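Local coordinates for protein NAD-dependent aldehyde dehydrogenase (Sinorhizobium meliloti, PDB 3U4J) that probably oxidises aldehydes with NAD or NADP as electron acceptor, as a tetrameric member of the aldehyde dehydrogenase family, at residues Ser31-Val43 with Val52-Arg64. Sequence-based numbering, arbitrary orientation.
Sequences SVDAASGSTIDRV and VGTWPEASADDVR
Ile40 and Trp55 pair across an antiparallel ladder: Ile40 N gives a 2.8 Å hydrogen bond to Trp55 O, and Trp55 N returns one to Ile40 O. On the same face, the CG2 branch of Ile40, anti to its backbone N, reaches the pyrrole side of the indole, 3.9 Å from Trp55 NE1. At the far end of the indole, Trp55 CH2 lies 3.6 Å from Arg42 CB. This benzene end lies over the Gly53 backbone, with Trp55 CZ3 3.9 Å from Gly53 CA. Arg42 O takes a bond from Val52 N at 2.8 Å and a weak one from Gly53 N, making a classic beta bulge. Asp41 and Thr54 share the other face, where Asp41 OD1 comes to 3.1 Å from Thr54 CG2.

Beyond the ladder, Glu57 N donates to Ser38 O, while Ser38 OG gives a hydrogen bond to Glu57 OE1, approaching from above the carboxylate plane. The turn Ala34-Gly37 then meets the helix start through Asp62: Ala35 N bonds to Asp62 OD2 at 3.1 Å, on the syn side, and Ala34 CB packs on Pro56 CB. Asp62 is itself positioned by a capping box, in which Ser59 N donates to Asp62 OD1 and Asp62 N to Ser59 OG. Two waters extend its grip, to Asp33 O and Ser36 N.

In the hairpin of strands 39-43 and 51-56, the second strand leads through the short Glu57-Ser59 loop into helix 60-75. Trp55 NE1 bonds to Glu198 O, Arg42 NH2 to Ile347 O and Arg42 NE to Glu112 O in helix 102-113; Val52 lies near the calcium site of Leu17 and Glu50, Met25 of strand 25-27 touches Pro56 and Asp62, and helix 231-237 packs against Val63.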
loop_
_atom_site.group_PDB
_atom_site.type_symbol
_atom_site.label_atom_id
_atom_site.label_comp_id
_atom_site.label_asym_id
_atom_site.label_seq_id
_atom_site.Cartn_x
_atom_site.Cartn_y
_atom_site.Cartn_z
ATOM N N SER A 31 12.473 -8.210 38.485
ATOM C CA SER A 31 11.281 -8.006 39.294
ATOM C C SER A 31 11.649 -7.206 40.558
ATOM O O SER A 31 12.558 -7.578 41.303
ATOM C CB SER A 31 10.646 -9.341 39.650
ATOM O OG SER A 31 10.190 -10.018 38.475
ATOM N N VAL A 32 10.964 -6.094 40.784
ATOM C CA VAL A 32 11.377 -5.162 41.832
ATOM C C VAL A 32 10.171 -4.629 42.597
ATOM O O VAL A 32 9.066 -4.562 42.052
ATOM C CB VAL A 32 12.216 -3.956 41.302
ATOM C CG1 VAL A 32 13.566 -4.402 40.795
ATOM C CG2 VAL A 32 11.475 -3.170 40.217
ATOM N N ASP A 33 10.405 -4.252 43.856
ATOM C CA ASP A 33 9.416 -3.566 44.667
ATOM C C ASP A 33 9.541 -2.078 44.395
ATOM O O ASP A 33 10.486 -1.640 43.743
ATOM C CB ASP A 33 9.696 -3.816 46.154
ATOM C CG ASP A 33 9.578 -5.283 46.537
ATOM O OD1 ASP A 33 8.622 -5.946 46.098
ATOM O OD2 ASP A 33 10.457 -5.764 47.282
ATOM N N ALA A 34 8.585 -1.293 44.882
ATOM C CA ALA A 34 8.812 0.139 44.995
ATOM C C ALA A 34 9.946 0.361 45.988
ATOM O O ALA A 34 10.088 -0.391 46.963
ATOM C CB ALA A 34 7.570 0.844 45.465
ATOM N N ALA A 35 10.753 1.395 45.756
ATOM C CA ALA A 35 11.847 1.707 46.704
ATOM C C ALA A 35 11.311 1.807 48.136
ATOM O O ALA A 35 11.981 1.366 49.101
ATOM C CB ALA A 35 12.586 2.997 46.304
ATOM N N SER A 36 10.098 2.349 48.274
ATOM C CA SER A 36 9.473 2.527 49.600
ATOM C C SER A 36 8.918 1.244 50.218
ATOM O O SER A 36 8.567 1.229 51.412
ATOM C CB SER A 36 8.314 3.517 49.510
ATOM O OG SER A 36 7.279 2.918 48.754
ATOM N N GLY A 37 8.773 0.196 49.401
ATOM C CA GLY A 37 8.095 -1.025 49.836
ATOM C C GLY A 37 6.589 -0.877 49.920
ATOM O O GLY A 37 5.905 -1.806 50.358
ATOM N N SER A 38 6.058 0.294 49.537
ATOM C CA SER A 38 4.603 0.502 49.653
ATOM C C SER A 38 3.884 -0.333 48.567
ATOM O O SER A 38 4.439 -0.566 47.491
ATOM C CB SER A 38 4.242 1.995 49.572
ATOM O OG SER A 38 2.817 2.191 49.654
ATOM N N THR A 39 2.698 -0.824 48.889
ATOM C CA THR A 39 1.923 -1.667 47.972
ATOM C C THR A 39 0.450 -1.258 47.984
ATOM O O THR A 39 0.014 -0.461 48.836
ATOM C CB THR A 39 2.020 -3.175 48.332
ATOM O OG1 THR A 39 1.432 -3.378 49.620
ATOM C CG2 THR A 39 3.478 -3.681 48.349
ATOM N N ILE A 40 -0.302 -1.794 47.023
ATOM C CA ILE A 40 -1.737 -1.530 46.863
ATOM C C ILE A 40 -2.388 -2.886 46.801
ATOM O O ILE A 40 -1.875 -3.773 46.137
ATOM C CB ILE A 40 -2.028 -0.793 45.509
ATOM C CG1 ILE A 40 -1.499 0.639 45.561
ATOM C CG2 ILE A 40 -3.559 -0.771 45.171
ATOM C CD1 ILE A 40 -1.247 1.241 44.182
ATOM N N ASP A 41 -3.488 -3.065 47.508
ATOM C CA ASP A 41 -4.226 -4.320 47.446
ATOM C C ASP A 41 -5.419 -4.165 46.497
ATOM O O ASP A 41 -5.984 -3.072 46.368
ATOM C CB ASP A 41 -4.792 -4.678 48.830
ATOM C CG ASP A 41 -3.718 -5.089 49.853
ATOM O OD1 ASP A 41 -2.569 -5.424 49.507
ATOM O OD2 ASP A 41 -4.060 -5.114 51.053
ATOM N N ARG A 42 -5.811 -5.272 45.879
ATOM C CA ARG A 42 -7.053 -5.356 45.117
ATOM C C ARG A 42 -7.994 -6.366 45.779
ATOM O O ARG A 42 -7.662 -7.541 45.907
ATOM C CB ARG A 42 -6.790 -5.803 43.651
ATOM C CG ARG A 42 -8.055 -6.040 42.850
ATOM C CD ARG A 42 -8.958 -4.813 42.870
ATOM N NE ARG A 42 -9.971 -4.861 41.809
ATOM C CZ ARG A 42 -11.060 -4.093 41.765
ATOM N NH1 ARG A 42 -11.303 -3.222 42.744
ATOM N NH2 ARG A 42 -11.922 -4.217 40.750
ATOM N N VAL A 43 -9.172 -5.905 46.168
ATOM C CA VAL A 43 -10.217 -6.766 46.683
ATOM C C VAL A 43 -11.065 -7.161 45.491
ATOM O O VAL A 43 -11.377 -6.315 44.646
ATOM C CB VAL A 43 -11.085 -6.029 47.767
ATOM C CG1 VAL A 43 -12.366 -6.799 48.103
ATOM C CG2 VAL A 43 -10.263 -5.818 49.077
ATOM N N VAL A 52 -7.281 -10.313 46.338
ATOM C CA VAL A 52 -6.869 -11.177 45.215
ATOM C C VAL A 52 -5.583 -10.763 44.538
ATOM O O VAL A 52 -5.041 -11.525 43.731
ATOM C CB VAL A 52 -8.003 -11.316 44.137
ATOM C CG1 VAL A 52 -9.177 -12.055 44.723
ATOM C CG2 VAL A 52 -8.432 -9.934 43.602
ATOM N N GLY A 53 -5.098 -9.563 44.828
ATOM C CA GLY A 53 -3.800 -9.163 44.333
ATOM C C GLY A 53 -3.192 -8.024 45.126
ATOM O O GLY A 53 -3.909 -7.216 45.716
ATOM N N THR A 54 -1.869 -7.965 45.135
ATOM C CA THR A 54 -1.158 -6.778 45.611
ATOM C C THR A 54 0.087 -6.520 44.801
ATOM O O THR A 54 0.772 -7.448 44.368
ATOM C CB THR A 54 -0.893 -6.723 47.190
ATOM O OG1 THR A 54 0.499 -6.517 47.505
ATOM C CG2 THR A 54 -1.524 -7.844 47.972
ATOM N N TRP A 55 0.335 -5.240 44.546
ATOM C CA TRP A 55 1.449 -4.822 43.723
ATOM C C TRP A 55 2.000 -3.522 44.274
ATOM O O TRP A 55 1.313 -2.854 45.063
ATOM C CB TRP A 55 1.007 -4.626 42.244
ATOM C CG TRP A 55 -0.400 -4.174 42.111
ATOM C CD1 TRP A 55 -0.869 -2.910 42.281
ATOM C CD2 TRP A 55 -1.531 -4.989 41.828
ATOM N NE1 TRP A 55 -2.216 -2.878 42.122
ATOM C CE2 TRP A 55 -2.656 -4.144 41.828
ATOM C CE3 TRP A 55 -1.705 -6.355 41.571
ATOM C CZ2 TRP A 55 -3.940 -4.607 41.579
ATOM C CZ3 TRP A 55 -2.991 -6.824 41.302
ATOM C CH2 TRP A 55 -4.089 -5.951 41.310
ATOM N N PRO A 56 3.198 -3.118 43.820
ATOM C CA PRO A 56 3.803 -1.936 44.398
ATOM C C PRO A 56 3.017 -0.670 44.118
ATOM O O PRO A 56 2.259 -0.580 43.115
ATOM C CB PRO A 56 5.171 -1.859 43.707
ATOM C CG PRO A 56 5.495 -3.275 43.379
ATOM C CD PRO A 56 4.142 -3.828 42.936
ATOM N N GLU A 57 3.186 0.291 45.022
ATOM C CA GLU A 57 2.695 1.626 44.799
ATOM C C GLU A 57 3.910 2.412 44.360
ATOM O O GLU A 57 4.720 2.805 45.206
ATOM C CB GLU A 57 2.110 2.202 46.096
ATOM C CG GLU A 57 1.699 3.667 45.962
ATOM C CD GLU A 57 1.237 4.311 47.292
ATOM O OE1 GLU A 57 1.186 3.634 48.357
ATOM O OE2 GLU A 57 0.939 5.522 47.245
ATOM N N ALA A 58 4.064 2.635 43.051
ATOM C CA ALA A 58 5.287 3.270 42.560
ATOM C C ALA A 58 5.343 4.749 42.939
ATOM O O ALA A 58 4.326 5.441 42.928
ATOM C CB ALA A 58 5.442 3.111 41.031
ATOM N N SER A 59 6.551 5.195 43.266
ATOM C CA SER A 59 6.868 6.604 43.417
ATOM C C SER A 59 7.244 7.150 42.033
ATOM O O SER A 59 7.544 6.370 41.110
ATOM C CB SER A 59 8.086 6.741 44.353
ATOM O OG SER A 59 9.261 6.446 43.609
ATOM N N ALA A 60 7.265 8.477 41.900
ATOM C CA ALA A 60 7.746 9.125 40.668
ATOM C C ALA A 60 9.132 8.624 40.278
ATOM O O ALA A 60 9.408 8.386 39.099
ATOM C CB ALA A 60 7.747 10.687 40.810
ATOM N N ASP A 61 10.006 8.444 41.266
ATOM C CA ASP A 61 11.346 7.936 40.977
ATOM C C ASP A 61 11.369 6.483 40.486
ATOM O O ASP A 61 12.213 6.130 39.668
ATOM C CB ASP A 61 12.254 8.076 42.202
ATOM C CG ASP A 61 12.677 9.532 42.447
ATOM O OD1 ASP A 61 13.045 10.219 41.468
ATOM O OD2 ASP A 61 12.647 9.984 43.612
ATOM N N ASP A 62 10.493 5.639 41.020
ATOM C CA ASP A 62 10.370 4.255 40.529
ATOM C C ASP A 62 10.029 4.268 39.023
ATOM O O ASP A 62 10.621 3.520 38.250
ATOM C CB ASP A 62 9.278 3.472 41.301
ATOM C CG ASP A 62 9.629 3.241 42.797
ATOM O OD1 ASP A 62 8.688 3.264 43.640
ATOM O OD2 ASP A 62 10.813 3.023 43.143
ATOM N N VAL A 63 9.113 5.154 38.625
ATOM C CA VAL A 63 8.676 5.254 37.230
ATOM C C VAL A 63 9.785 5.763 36.325
ATOM O O VAL A 63 9.979 5.228 35.236
ATOM C CB VAL A 63 7.351 6.056 37.071
ATOM C CG1 VAL A 63 6.944 6.146 35.582
ATOM C CG2 VAL A 63 6.245 5.384 37.856
ATOM N N ARG A 64 10.557 6.750 36.790
ATOM C CA ARG A 64 11.685 7.253 36.003
ATOM C C ARG A 64 12.745 6.188 35.769
ATOM O O ARG A 64 13.343 6.152 34.692
ATOM C CB ARG A 64 12.306 8.509 36.640
ATOM C CG ARG A 64 11.405 9.760 36.565
ATOM C CD ARG A 64 12.088 11.002 37.219
ATOM N NE ARG A 64 11.064 11.897 37.756
ATOM C CZ ARG A 64 10.862 12.122 39.046
ATOM N NH1 ARG A 64 11.632 11.565 39.966
ATOM N NH2 ARG A 64 9.892 12.938 39.416
HETATM O O HOH W 1 11.663 0.439 42.034
HETATM O O HOH W 2 9.094 4.050 46.074
HETATM O O HOH W 3 6.121 4.434 46.834
#